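PDB 3ZIL: AAR187Cp from Eremothecium gossypii, which probably regulates the establishment of sister-chromatid cohesion through cohesin, this chain being the helical Wap1-family domain of the Wpl1 protein. Local coordinates for residues I27-N31 with V68-Q74; L46-M51 with F89-I94; A296-T302 with Y332-A337; L327-A331 with L349-L353. The contacts are given in a common frame with arbitrary orientation. Residue numbers count along the deposited sequence, not the author numbering.

Contact 1 (I27-N31 with V68-Q74); sequences ILSDN and VWEWCFQ
An indole sandwiched between a backbone CA and an amide side chain is the striking feature here: Trp-71 has Leu-28 CA over one face and Asn-31 ND2 over the opposite one. The contact belongs to the N-terminal end of an all-helical, repeat-like Wap1 domain, where the loop between helices 20-27 and 36-52 lies against the last turn of helix 54-72. Leu-28, the first residue to leave helix 20-27, is the centre of an inverse gamma turn (phi/psi -87/62), with a weak bond from Ser-29 N to Ile-27 O at 2.9 Å; Leu-28 CA lies 6.5 Å from Trp-71 CA. This turn sets Leu-28 CA 3.8 Å from the centroid of the Trp-71 five-membered ring, a CH-pi contact 13° off the normal. Trp-71 (chi1 t, chi2 87°) sends NE1 to Ser-29 O in a 2.7 Å hydrogen bond near the ring plane. Leu-28 (m, t) packs CD2 3.6 Å from Trp-71 CE3 and CD1 3.8 Å from Val-68 CG2. Ser-29 OG is hydrogen-bonded to Asn-42 OD1 of helix 36-52. Asn-31 (chi1 m) donates from ND2 to Trp-71 O at 3.2 Å, a carbonyl at the helix end also bonded by Arg-39, and to Gln-74 OE1 at 2.6 Å. One water accepts from Asn-31 N and donates to Gln-74 OE1, both at 3.0 Å.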
loop_
_atom_site.group_PDB
_atom_site.type_symbol
_atom_site.label_atom_id
_atom_site.label_comp_id
_atom_site.label_asym_id
_atom_site.label_seq_id
_atom_site.Cartn_x
_atom_site.Cartn_y
_atom_site.Cartn_z
ATOM N N ILE A 27 14.789 -28.029 23.857
ATOM C CA ILE A 27 14.706 -27.498 22.494
ATOM C C ILE A 27 15.379 -26.116 22.438
ATOM O O ILE A 27 15.938 -25.716 21.396
ATOM C CB ILE A 27 13.232 -27.382 22.013
ATOM C CG1 ILE A 27 13.145 -27.713 20.536
ATOM C CG2 ILE A 27 12.668 -26.007 22.285
ATOM C CD1 ILE A 27 13.425 -29.182 20.282
ATOM N N LEU A 28 15.376 -25.415 23.553
ATOM C CA LEU A 28 15.982 -24.073 23.545
ATOM C C LEU A 28 17.482 -24.170 23.824
ATOM O O LEU A 28 18.015 -23.576 24.788
ATOM C CB LEU A 28 15.267 -23.088 24.495
ATOM C CG LEU A 28 13.738 -22.895 24.289
ATOM C CD1 LEU A 28 13.135 -22.129 25.471
ATOM C CD2 LEU A 28 13.349 -22.247 22.931
ATOM N N SER A 29 18.192 -24.858 22.930
ATOM C CA SER A 29 19.644 -25.115 23.133
ATOM C C SER A 29 20.435 -23.817 22.870
ATOM O O SER A 29 20.173 -23.127 21.903
ATOM C CB SER A 29 20.116 -26.206 22.157
ATOM O OG SER A 29 19.671 -25.867 20.847
ATOM N N ASP A 30 21.379 -23.498 23.732
ATOM C CA ASP A 30 22.372 -22.382 23.549
ATOM C C ASP A 30 22.877 -22.170 22.112
ATOM O O ASP A 30 23.709 -22.965 21.621
ATOM C CB ASP A 30 23.583 -22.659 24.495
ATOM C CG ASP A 30 24.459 -21.419 24.711
ATOM O OD1 ASP A 30 24.563 -20.546 23.797
ATOM O OD2 ASP A 30 25.062 -21.355 25.794
ATOM N N ASN A 31 22.380 -21.117 21.433
ATOM C CA ASN A 31 22.689 -20.855 20.024
ATOM C C ASN A 31 24.179 -20.599 19.802
ATOM O O ASN A 31 24.652 -20.796 18.712
ATOM C CB ASN A 31 21.856 -19.654 19.463
ATOM C CG ASN A 31 20.334 -19.955 19.397
ATOM O OD1 ASN A 31 19.943 -21.001 18.898
ATOM N ND2 ASN A 31 19.487 -19.042 19.906
ATOM N N VAL A 68 11.564 -17.988 25.133
ATOM C CA VAL A 68 11.335 -18.607 23.808
ATOM C C VAL A 68 11.613 -17.545 22.681
ATOM O O VAL A 68 12.241 -17.830 21.672
ATOM C CB VAL A 68 9.893 -19.260 23.721
ATOM C CG1 VAL A 68 9.460 -19.647 22.291
ATOM C CG2 VAL A 68 9.871 -20.481 24.583
ATOM N N TRP A 69 11.161 -16.306 22.897
ATOM C CA TRP A 69 11.284 -15.249 21.893
ATOM C C TRP A 69 12.732 -14.906 21.699
ATOM O O TRP A 69 13.166 -14.776 20.576
ATOM C CB TRP A 69 10.525 -13.994 22.331
ATOM C CG TRP A 69 10.375 -12.903 21.259
ATOM C CD1 TRP A 69 11.237 -11.817 20.984
ATOM C CD2 TRP A 69 9.284 -12.795 20.270
ATOM N NE1 TRP A 69 10.771 -11.062 19.921
ATOM C CE2 TRP A 69 9.556 -11.577 19.479
ATOM C CE3 TRP A 69 8.109 -13.525 20.023
ATOM C CZ2 TRP A 69 8.692 -11.151 18.493
ATOM C CZ3 TRP A 69 7.226 -13.074 19.031
ATOM C CH2 TRP A 69 7.515 -11.921 18.279
ATOM N N GLU A 70 13.477 -14.712 22.796
ATOM C CA GLU A 70 14.896 -14.306 22.649
ATOM C C GLU A 70 15.698 -15.435 22.002
ATOM O O GLU A 70 16.643 -15.176 21.242
ATOM C CB GLU A 70 15.518 -13.880 23.986
ATOM C CG GLU A 70 14.960 -12.553 24.485
ATOM C CD GLU A 70 15.619 -12.023 25.777
ATOM O OE1 GLU A 70 16.426 -12.728 26.425
ATOM O OE2 GLU A 70 15.312 -10.871 26.149
ATOM N N TRP A 71 15.309 -16.670 22.297
ATOM C CA TRP A 71 15.911 -17.825 21.642
ATOM C C TRP A 71 15.605 -17.836 20.159
ATOM O O TRP A 71 16.555 -17.901 19.348
ATOM C CB TRP A 71 15.523 -19.174 22.324
ATOM C CG TRP A 71 16.244 -20.332 21.681
ATOM C CD1 TRP A 71 17.498 -20.816 21.998
ATOM C CD2 TRP A 71 15.809 -21.116 20.521
ATOM N NE1 TRP A 71 17.840 -21.890 21.181
ATOM C CE2 TRP A 71 16.856 -22.124 20.287
ATOM C CE3 TRP A 71 14.630 -21.155 19.740
ATOM C CZ2 TRP A 71 16.769 -23.050 19.257
ATOM C CZ3 TRP A 71 14.553 -22.093 18.712
ATOM C CH2 TRP A 71 15.599 -23.022 18.468
ATOM N N CYS A 72 14.325 -17.696 19.757
ATOM C CA CYS A 72 14.004 -17.726 18.330
ATOM C C CYS A 72 14.692 -16.573 17.581
ATOM O O CYS A 72 15.108 -16.742 16.447
ATOM C CB CYS A 72 12.482 -17.678 18.026
ATOM S SG CYS A 72 11.593 -19.139 18.704
ATOM N N PHE A 73 14.803 -15.404 18.187
ATOM C CA PHE A 73 15.200 -14.205 17.381
ATOM C C PHE A 73 16.573 -13.762 17.726
ATOM O O PHE A 73 16.948 -12.663 17.417
ATOM C CB PHE A 73 14.183 -13.061 17.477
ATOM C CG PHE A 73 12.841 -13.448 16.930
ATOM C CD1 PHE A 73 12.650 -13.540 15.567
ATOM C CD2 PHE A 73 11.785 -13.822 17.784
ATOM C CE1 PHE A 73 11.391 -13.925 15.047
ATOM C CE2 PHE A 73 10.549 -14.209 17.281
ATOM C CZ PHE A 73 10.364 -14.293 15.896
ATOM N N GLN A 74 17.345 -14.650 18.343
ATOM C CA GLN A 74 18.740 -14.284 18.760
ATOM C C GLN A 74 19.607 -13.916 17.517
ATOM O O GLN A 74 20.416 -12.984 17.546
ATOM C CB GLN A 74 19.403 -15.428 19.581
ATOM C CG GLN A 74 20.635 -14.924 20.322
ATOM C CD GLN A 74 21.444 -16.028 21.003
ATOM O OE1 GLN A 74 21.105 -17.217 20.914
ATOM N NE2 GLN A 74 22.502 -15.628 21.726
HETATM O O HOH W 1 20.804 -19.189 23.177
#

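Contact 2 (L46-M51 with F89-I94); sequences LCLDMM and FIADKI
Stacked alpha helices of the repeat-like Wap1 domain meet here in a buried, sulfur-rich core: helix 36-52 and the C-terminal turns of helix 81-93 run broadly the same way, as next-but-one helices do in helical-repeat folds, with helix 54-72 between them in sequence. The short axes approach to 10.9 Å at a signed crossing angle of 30°; CA atoms pair Cys-47 with Ile-90 at 6.9 Å and Met-50 with Lys-93 at 8.1 Å. Segment 46-51 is helical throughout; in 89-94 Ile-94 (phi/psi -142/69) is the first residue to leave helical geometry. Phe-89 (chi1 t, chi2 75°) directs its CA-to-CB bond toward helix 36-52. Cys-47 (m) sets CB 3.6 Å from Phe-89 CD2, with its SG at the ring edge, 5.0 Å from the centroid. Met-51 (t, p, p) bends so that CE is 3.4 Å from Phe-89 CE1, while its SD makes an oblique Met-aromatic contact 5.1 Å from the same centroid. Met-50 (m, t, p) points its CB toward helix 81-93: SD lies 3.5 Å from Ile-90 CD1, and CE 3.7 Å from Ile-94 CG2 and 4.0 Å from Lys-93 CG. Ile-90 (m, m) also brings CD1 to 3.7 Å from Cys-47 SG. Helix 54-72 touches this core through Cys-57 and Val-61. At its margin one water donates to Met-50 O at 2.6 Å and accepts from Lys-93 NZ at 2.9 Å.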
loop_
_atom_site.group_PDB
_atom_site.type_symbol
_atom_site.label_atom_id
_atom_site.label_comp_id
_atom_site.label_asym_id
_atom_site.label_seq_id
_atom_site.Cartn_x
_atom_site.Cartn_y
_atom_site.Cartn_z
ATOM N N LEU A 46 10.151 -27.179 17.216
ATOM C CA LEU A 46 9.339 -26.315 18.086
ATOM C C LEU A 46 8.042 -25.800 17.415
ATOM O O LEU A 46 6.931 -25.827 18.042
ATOM C CB LEU A 46 10.182 -25.142 18.558
ATOM C CG LEU A 46 9.485 -23.976 19.263
ATOM C CD1 LEU A 46 8.867 -24.493 20.554
ATOM C CD2 LEU A 46 10.398 -22.723 19.436
ATOM N N CYS A 47 8.204 -25.331 16.172
ATOM C CA CYS A 47 7.104 -24.745 15.381
ATOM C C CYS A 47 6.086 -25.855 15.200
ATOM O O CYS A 47 4.877 -25.657 15.361
ATOM C CB CYS A 47 7.599 -24.225 14.025
ATOM S SG CYS A 47 8.672 -22.760 14.254
ATOM N N LEU A 48 6.585 -27.040 14.885
ATOM C CA LEU A 48 5.660 -28.156 14.559
ATOM C C LEU A 48 4.845 -28.632 15.809
ATOM O O LEU A 48 3.633 -28.812 15.737
ATOM C CB LEU A 48 6.386 -29.258 13.820
ATOM C CG LEU A 48 5.500 -30.304 13.101
ATOM C CD1 LEU A 48 4.563 -29.757 12.015
ATOM C CD2 LEU A 48 6.434 -31.306 12.469
ATOM N N ASP A 49 5.493 -28.714 16.970
ATOM C CA ASP A 49 4.806 -28.905 18.259
ATOM C C ASP A 49 3.747 -27.820 18.543
ATOM O O ASP A 49 2.603 -28.112 18.966
ATOM C CB ASP A 49 5.850 -28.962 19.376
ATOM C CG ASP A 49 6.752 -30.198 19.265
ATOM O OD1 ASP A 49 6.466 -31.090 18.454
ATOM O OD2 ASP A 49 7.758 -30.296 19.966
ATOM N N MET A 50 4.118 -26.569 18.328
ATOM C CA MET A 50 3.244 -25.427 18.643
ATOM C C MET A 50 2.083 -25.457 17.703
ATOM O O MET A 50 0.961 -25.287 18.122
ATOM C CB MET A 50 3.990 -24.096 18.417
ATOM C CG MET A 50 5.053 -23.847 19.462
ATOM S SD MET A 50 6.074 -22.377 19.187
ATOM C CE MET A 50 4.764 -21.226 19.515
ATOM N N MET A 51 2.360 -25.678 16.424
ATOM C CA MET A 51 1.315 -25.879 15.404
ATOM C C MET A 51 0.392 -27.028 15.816
ATOM O O MET A 51 -0.793 -26.892 15.660
ATOM C CB MET A 51 1.900 -26.129 13.995
ATOM C CG MET A 51 0.814 -26.226 12.930
ATOM S SD MET A 51 0.031 -24.606 12.557
ATOM C CE MET A 51 1.189 -23.937 11.345
ATOM N N PHE A 89 6.516 -17.581 11.381
ATOM C CA PHE A 89 5.486 -18.360 12.099
ATOM C C PHE A 89 5.451 -18.101 13.646
ATOM O O PHE A 89 4.402 -17.784 14.185
ATOM C CB PHE A 89 5.578 -19.872 11.753
ATOM C CG PHE A 89 4.736 -20.728 12.636
ATOM C CD1 PHE A 89 3.340 -20.777 12.471
ATOM C CD2 PHE A 89 5.309 -21.411 13.703
ATOM C CE1 PHE A 89 2.551 -21.551 13.307
ATOM C CE2 PHE A 89 4.508 -22.163 14.563
ATOM C CZ PHE A 89 3.128 -22.232 14.363
ATOM N N ILE A 90 6.614 -18.145 14.326
ATOM C CA ILE A 90 6.726 -17.828 15.712
ATOM C C ILE A 90 6.144 -16.432 16.020
ATOM O O ILE A 90 5.330 -16.276 16.976
ATOM C CB ILE A 90 8.202 -17.941 16.185
ATOM C CG1 ILE A 90 8.634 -19.394 16.080
ATOM C CG2 ILE A 90 8.393 -17.287 17.569
ATOM C CD1 ILE A 90 7.739 -20.312 16.890
ATOM N N ALA A 91 6.577 -15.417 15.281
ATOM C CA ALA A 91 6.072 -14.059 15.532
ATOM C C ALA A 91 4.554 -14.036 15.411
ATOM O O ALA A 91 3.863 -13.406 16.214
ATOM C CB ALA A 91 6.649 -13.057 14.549
ATOM N N ASP A 92 4.047 -14.679 14.372
ATOM C CA ASP A 92 2.599 -14.797 14.191
ATOM C C ASP A 92 1.868 -15.712 15.218
ATOM O O ASP A 92 0.747 -15.432 15.544
ATOM C CB ASP A 92 2.321 -15.240 12.777
ATOM C CG ASP A 92 0.847 -15.136 12.366
ATOM O OD1 ASP A 92 0.159 -14.181 12.817
ATOM O OD2 ASP A 92 0.426 -16.024 11.516
ATOM N N LYS A 93 2.500 -16.764 15.728
ATOM C CA LYS A 93 1.810 -17.761 16.548
ATOM C C LYS A 93 1.799 -17.278 17.991
ATOM O O LYS A 93 0.820 -17.512 18.679
ATOM C CB LYS A 93 2.553 -19.109 16.485
ATOM C CG LYS A 93 1.763 -20.278 17.052
ATOM C CD LYS A 93 0.373 -20.428 16.432
ATOM C CE LYS A 93 -0.492 -21.215 17.402
ATOM N NZ LYS A 93 -1.407 -22.048 16.596
ATOM N N ILE A 94 2.845 -16.558 18.434
ATOM C CA ILE A 94 2.922 -16.094 19.840
ATOM C C ILE A 94 3.512 -14.736 19.810
ATOM O O ILE A 94 4.688 -14.525 20.231
ATOM C CB ILE A 94 3.814 -17.009 20.733
ATOM C CG1 ILE A 94 5.185 -17.253 20.030
ATOM C CG2 ILE A 94 3.045 -18.320 21.082
ATOM C CD1 ILE A 94 6.285 -17.862 20.948
HETATM O O HOH W 2 -1.508 -24.597 18.056
#

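Contact 3 (A296-T302 with Y332-A337); sequences ASTEELT and YSAGAA
Small side chains let two backbones come close in this partly buried packing contact, where the end of helix 293-296 and the turn after it meet the C-terminal end of helix 321-336. CA atoms lie 4.9 Å apart for Ala-296 and Ser-333 and 4.6 Å apart for Ser-297 and Ala-337. Ala-296 points its CB at the helix, 3.6 Å from Ala-336 CB and 3.9 Å from Tyr-332 O. Ala-296 O receives a weak 3.3 Å hydrogen bond from Ser-333 OG (chi1 t) and a CA-H...O contact from Ser-333 CA at 3.4 Å. In the all-helical Wap1 domain this joins a short connecting region to one of the longer C-terminal helices, with Leu-301 and Ala-296 also resting on Val-289 of helix 272-289. Past Ser-297 and the extended Thr-298 (phi/psi -46/128), a weakly bonded helix at about 299-302 brings CG of Leu-301 (chi1 t, chi2 p) 3.6 Å from Ser-333 OG. Thr-302 (p) donates from OG1 to Glu-299 O at 2.6 Å, while its CG2 lies 3.7 Å from Ala-337 CB.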
loop_
_atom_site.group_PDB
_atom_site.type_symbol
_atom_site.label_atom_id
_atom_site.label_comp_id
_atom_site.label_asym_id
_atom_site.label_seq_id
_atom_site.Cartn_x
_atom_site.Cartn_y
_atom_site.Cartn_z
ATOM N N ALA A 296 -2.056 18.915 -17.315
ATOM C CA ALA A 296 -3.502 19.312 -17.385
ATOM C C ALA A 296 -4.019 19.481 -18.849
ATOM O O ALA A 296 -5.207 19.238 -19.162
ATOM C CB ALA A 296 -3.762 20.556 -16.525
ATOM N N SER A 297 -3.121 19.812 -19.768
ATOM C CA SER A 297 -3.518 20.022 -21.153
ATOM C C SER A 297 -3.339 18.823 -22.038
ATOM O O SER A 297 -3.571 18.912 -23.257
ATOM C CB SER A 297 -2.781 21.240 -21.753
ATOM O OG SER A 297 -1.394 21.120 -21.560
ATOM N N THR A 298 -2.919 17.687 -21.456
ATOM C CA THR A 298 -2.854 16.432 -22.207
ATOM C C THR A 298 -4.163 16.281 -22.986
ATOM O O THR A 298 -5.233 16.412 -22.408
ATOM C CB THR A 298 -2.598 15.231 -21.239
ATOM O OG1 THR A 298 -1.412 15.502 -20.496
ATOM C CG2 THR A 298 -2.438 13.956 -21.954
ATOM N N GLU A 299 -4.071 16.031 -24.298
ATOM C CA GLU A 299 -5.274 15.942 -25.163
ATOM C C GLU A 299 -6.408 15.002 -24.710
ATOM O O GLU A 299 -7.559 15.401 -24.796
ATOM C CB GLU A 299 -4.893 15.664 -26.631
ATOM C CG GLU A 299 -5.430 14.350 -27.177
ATOM C CD GLU A 299 -4.990 14.066 -28.600
ATOM O OE1 GLU A 299 -4.679 15.022 -29.354
ATOM O OE2 GLU A 299 -4.959 12.871 -28.962
ATOM N N GLU A 300 -6.136 13.785 -24.238
ATOM C CA GLU A 300 -7.278 12.895 -23.834
ATOM C C GLU A 300 -8.061 13.423 -22.634
ATOM O O GLU A 300 -9.194 13.020 -22.445
ATOM C CB GLU A 300 -6.888 11.404 -23.518
ATOM C CG GLU A 300 -6.676 10.507 -24.728
ATOM C CD GLU A 300 -5.213 10.498 -25.161
ATOM O OE1 GLU A 300 -4.509 11.547 -25.068
ATOM O OE2 GLU A 300 -4.747 9.410 -25.565
ATOM N N LEU A 301 -7.449 14.269 -21.804
ATOM C CA LEU A 301 -8.162 14.764 -20.645
ATOM C C LEU A 301 -9.208 15.780 -21.140
ATOM O O LEU A 301 -10.287 15.934 -20.538
ATOM C CB LEU A 301 -7.193 15.346 -19.588
ATOM C CG LEU A 301 -7.755 15.763 -18.233
ATOM C CD1 LEU A 301 -8.500 14.641 -17.542
ATOM C CD2 LEU A 301 -6.614 16.296 -17.366
ATOM N N THR A 302 -8.903 16.431 -22.263
ATOM C CA THR A 302 -9.842 17.386 -22.833
ATOM C C THR A 302 -11.060 16.675 -23.455
ATOM O O THR A 302 -12.080 17.309 -23.699
ATOM C CB THR A 302 -9.212 18.303 -23.869
ATOM O OG1 THR A 302 -9.052 17.565 -25.082
ATOM C CG2 THR A 302 -7.858 18.860 -23.409
ATOM N N TYR A 332 -9.776 22.278 -14.557
ATOM C CA TYR A 332 -8.302 22.334 -14.711
ATOM C C TYR A 332 -7.870 21.995 -16.131
ATOM O O TYR A 332 -7.005 22.678 -16.739
ATOM C CB TYR A 332 -7.574 21.425 -13.661
ATOM C CG TYR A 332 -7.367 22.132 -12.307
ATOM C CD1 TYR A 332 -6.372 23.050 -12.158
ATOM C CD2 TYR A 332 -8.186 21.879 -11.208
ATOM C CE1 TYR A 332 -6.182 23.738 -10.992
ATOM C CE2 TYR A 332 -7.967 22.518 -10.011
ATOM C CZ TYR A 332 -6.938 23.449 -9.906
ATOM O OH TYR A 332 -6.694 24.160 -8.747
ATOM N N SER A 333 -8.515 20.988 -16.717
ATOM C CA SER A 333 -8.163 20.585 -18.070
ATOM C C SER A 333 -8.506 21.710 -19.101
ATOM O O SER A 333 -7.632 22.223 -19.848
ATOM C CB SER A 333 -8.861 19.295 -18.424
ATOM O OG SER A 333 -8.494 18.979 -19.741
ATOM N N ALA A 334 -9.778 22.070 -19.126
ATOM C CA ALA A 334 -10.237 23.209 -19.901
ATOM C C ALA A 334 -9.310 24.425 -19.806
ATOM O O ALA A 334 -8.901 24.947 -20.837
ATOM C CB ALA A 334 -11.664 23.566 -19.509
ATOM N N GLY A 335 -8.982 24.870 -18.596
ATOM C CA GLY A 335 -8.141 26.051 -18.414
ATOM C C GLY A 335 -6.788 25.908 -19.067
ATOM O O GLY A 335 -6.356 26.800 -19.804
ATOM N N ALA A 336 -6.111 24.774 -18.846
ATOM C CA ALA A 336 -4.751 24.561 -19.405
ATOM C C ALA A 336 -4.721 24.440 -20.941
ATOM O O ALA A 336 -3.756 24.893 -21.573
ATOM C CB ALA A 336 -4.074 23.336 -18.767
ATOM N N ALA A 337 -5.743 23.787 -21.530
ATOM C CA ALA A 337 -5.800 23.598 -22.990
ATOM C C ALA A 337 -6.301 24.867 -23.721
ATOM O O ALA A 337 -6.391 24.888 -24.946
ATOM C CB ALA A 337 -6.672 22.396 -23.339
#

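Contact 4 (L327-A331 with L349-L353); sequences LLVYA and LKSEL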
loop_
_atom_site.group_PDB
_atom_site.type_symbol
_atom_site.label_atom_id
_atom_site.label_comp_id
_atom_site.label_asym_id
_atom_site.label_seq_id
_atom_site.Cartn_x
_atom_site.Cartn_y
_atom_site.Cartn_z
ATOM N N LEU A 327 -15.980 17.571 -12.372
ATOM C CA LEU A 327 -16.088 18.928 -12.923
ATOM C C LEU A 327 -14.870 19.774 -12.529
ATOM O O LEU A 327 -14.412 20.615 -13.287
ATOM C CB LEU A 327 -17.343 19.595 -12.363
ATOM C CG LEU A 327 -18.666 19.032 -12.897
ATOM C CD1 LEU A 327 -19.897 19.742 -12.298
ATOM C CD2 LEU A 327 -18.749 19.075 -14.401
ATOM N N LEU A 328 -14.409 19.590 -11.289
ATOM C CA LEU A 328 -13.212 20.269 -10.834
ATOM C C LEU A 328 -12.025 19.847 -11.712
ATOM O O LEU A 328 -11.234 20.706 -12.139
ATOM C CB LEU A 328 -12.955 19.970 -9.338
ATOM C CG LEU A 328 -11.638 20.452 -8.735
ATOM C CD1 LEU A 328 -11.424 21.930 -8.950
ATOM C CD2 LEU A 328 -11.578 20.105 -7.246
ATOM N N VAL A 329 -11.883 18.544 -11.947
ATOM C CA VAL A 329 -10.726 18.079 -12.689
ATOM C C VAL A 329 -10.862 18.638 -14.131
ATOM O O VAL A 329 -9.899 19.176 -14.691
ATOM C CB VAL A 329 -10.590 16.535 -12.673
ATOM C CG1 VAL A 329 -9.667 16.063 -13.804
ATOM C CG2 VAL A 329 -10.153 16.015 -11.272
ATOM N N TYR A 330 -12.073 18.558 -14.682
ATOM C CA TYR A 330 -12.388 19.179 -15.977
ATOM C C TYR A 330 -12.025 20.703 -16.082
ATOM O O TYR A 330 -11.420 21.133 -17.046
ATOM C CB TYR A 330 -13.860 18.958 -16.346
ATOM C CG TYR A 330 -14.147 19.618 -17.677
ATOM C CD1 TYR A 330 -13.500 19.193 -18.853
ATOM C CD2 TYR A 330 -15.017 20.700 -17.757
ATOM C CE1 TYR A 330 -13.730 19.839 -20.056
ATOM C CE2 TYR A 330 -15.257 21.336 -18.958
ATOM C CZ TYR A 330 -14.606 20.902 -20.092
ATOM O OH TYR A 330 -14.864 21.551 -21.272
ATOM N N ALA A 331 -12.388 21.486 -15.094
ATOM C CA ALA A 331 -12.092 22.933 -15.078
ATOM C C ALA A 331 -10.581 23.139 -15.224
ATOM O O ALA A 331 -10.146 24.047 -15.956
ATOM C CB ALA A 331 -12.587 23.537 -13.785
ATOM N N LEU A 349 -20.533 25.838 -14.447
ATOM C CA LEU A 349 -19.327 25.223 -13.882
ATOM C C LEU A 349 -18.927 25.990 -12.605
ATOM O O LEU A 349 -18.810 25.389 -11.527
ATOM C CB LEU A 349 -18.193 25.199 -14.943
ATOM C CG LEU A 349 -16.801 24.602 -14.599
ATOM C CD1 LEU A 349 -16.954 23.197 -14.004
ATOM C CD2 LEU A 349 -15.971 24.561 -15.868
ATOM N N LYS A 350 -18.811 27.328 -12.726
ATOM C CA LYS A 350 -18.409 28.226 -11.640
ATOM C C LYS A 350 -19.345 27.985 -10.491
ATOM O O LYS A 350 -18.932 27.814 -9.353
ATOM C CB LYS A 350 -18.467 29.678 -12.121
ATOM C CG LYS A 350 -18.379 30.761 -11.048
ATOM C CD LYS A 350 -18.161 32.152 -11.669
ATOM C CE LYS A 350 -18.555 33.258 -10.718
ATOM N NZ LYS A 350 -19.773 32.788 -9.987
ATOM N N SER A 351 -20.620 27.874 -10.831
ATOM C CA SER A 351 -21.680 27.735 -9.846
ATOM C C SER A 351 -21.723 26.367 -9.140
ATOM O O SER A 351 -21.974 26.273 -7.971
ATOM C CB SER A 351 -22.993 28.076 -10.559
ATOM O OG SER A 351 -24.039 27.812 -9.713
ATOM N N GLU A 352 -21.467 25.302 -9.862
ATOM C CA GLU A 352 -21.423 23.968 -9.258
ATOM C C GLU A 352 -20.120 23.832 -8.423
ATOM O O GLU A 352 -20.133 23.274 -7.335
ATOM C CB GLU A 352 -21.511 22.894 -10.329
ATOM C CG GLU A 352 -22.882 22.766 -11.016
ATOM C CD GLU A 352 -24.052 22.417 -10.081
ATOM O OE1 GLU A 352 -23.869 21.750 -9.053
ATOM O OE2 GLU A 352 -25.203 22.796 -10.391
ATOM N N LEU A 353 -19.055 24.464 -8.881
ATOM C CA LEU A 353 -17.785 24.473 -8.161
ATOM C C LEU A 353 -17.894 25.209 -6.835
ATOM O O LEU A 353 -17.369 24.732 -5.806
ATOM C CB LEU A 353 -16.649 24.965 -9.069
ATOM C CG LEU A 353 -16.167 23.972 -10.143
ATOM C CD1 LEU A 353 -14.974 24.500 -10.972
ATOM C CD2 LEU A 353 -15.850 22.599 -9.561
#
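Leu-327 opens the contact with its CB pointing toward helix 343-360: CB lies 4.0 Å from Leu-349 CD1, and CD1 reaches 4.1 Å from Glu-352 CB, so the aliphatic base of the glutamate takes part. At Leu-328 the backbone itself is approached, Leu-353 CD2 sitting 3.7 Å from its CA and 3.9 Å from its CB; the Leu-328 side chain also touches Ile-367 and Ile-371 of helix 365-375. Tyr-330 meets Leu-349 CD2 through CD2 at 4.4 Å, obliquely, while its ring stacks with Phe-308. Ala-331 comes one turn after Leu-327, and its CB points toward helix 343-360, 3.8 Å from Leu-353 CD1 and 4.1 Å from Leu-349 CD2. The short axes pass at 10.5 Å with a crossing angle of -132°, a steeply inclined, broadly antiparallel pair of successive helices in the Wap1 fold. Leucine methyls against leucine and alanine carbons imply that dispersion and exclusion of water, rather than polar pairing, hold these two helices together.

The four contacts form two pairs at the ends of an elongated, all-helical chain. Contacts 1 and 2 occupy the N-terminal end, centres 13 Å apart; their segments alternate along the chain, and they touch where Trp-69 and Phe-73 meet helix 81-93 and Cys-72 meets Leu-46, so helices 36-52, 54-72 and 81-93 share one core. Contacts 3 and 4, also 13 Å apart and interleaved, share helix 321-336 and touch through Leu-301 and Val-329. The pairs come in series, on opposite sides of the chain's centre, with contact centres about 56 to 63 Å apart. Each end of the Wap1 domain is thus packed locally, consistent with a helical-repeat architecture.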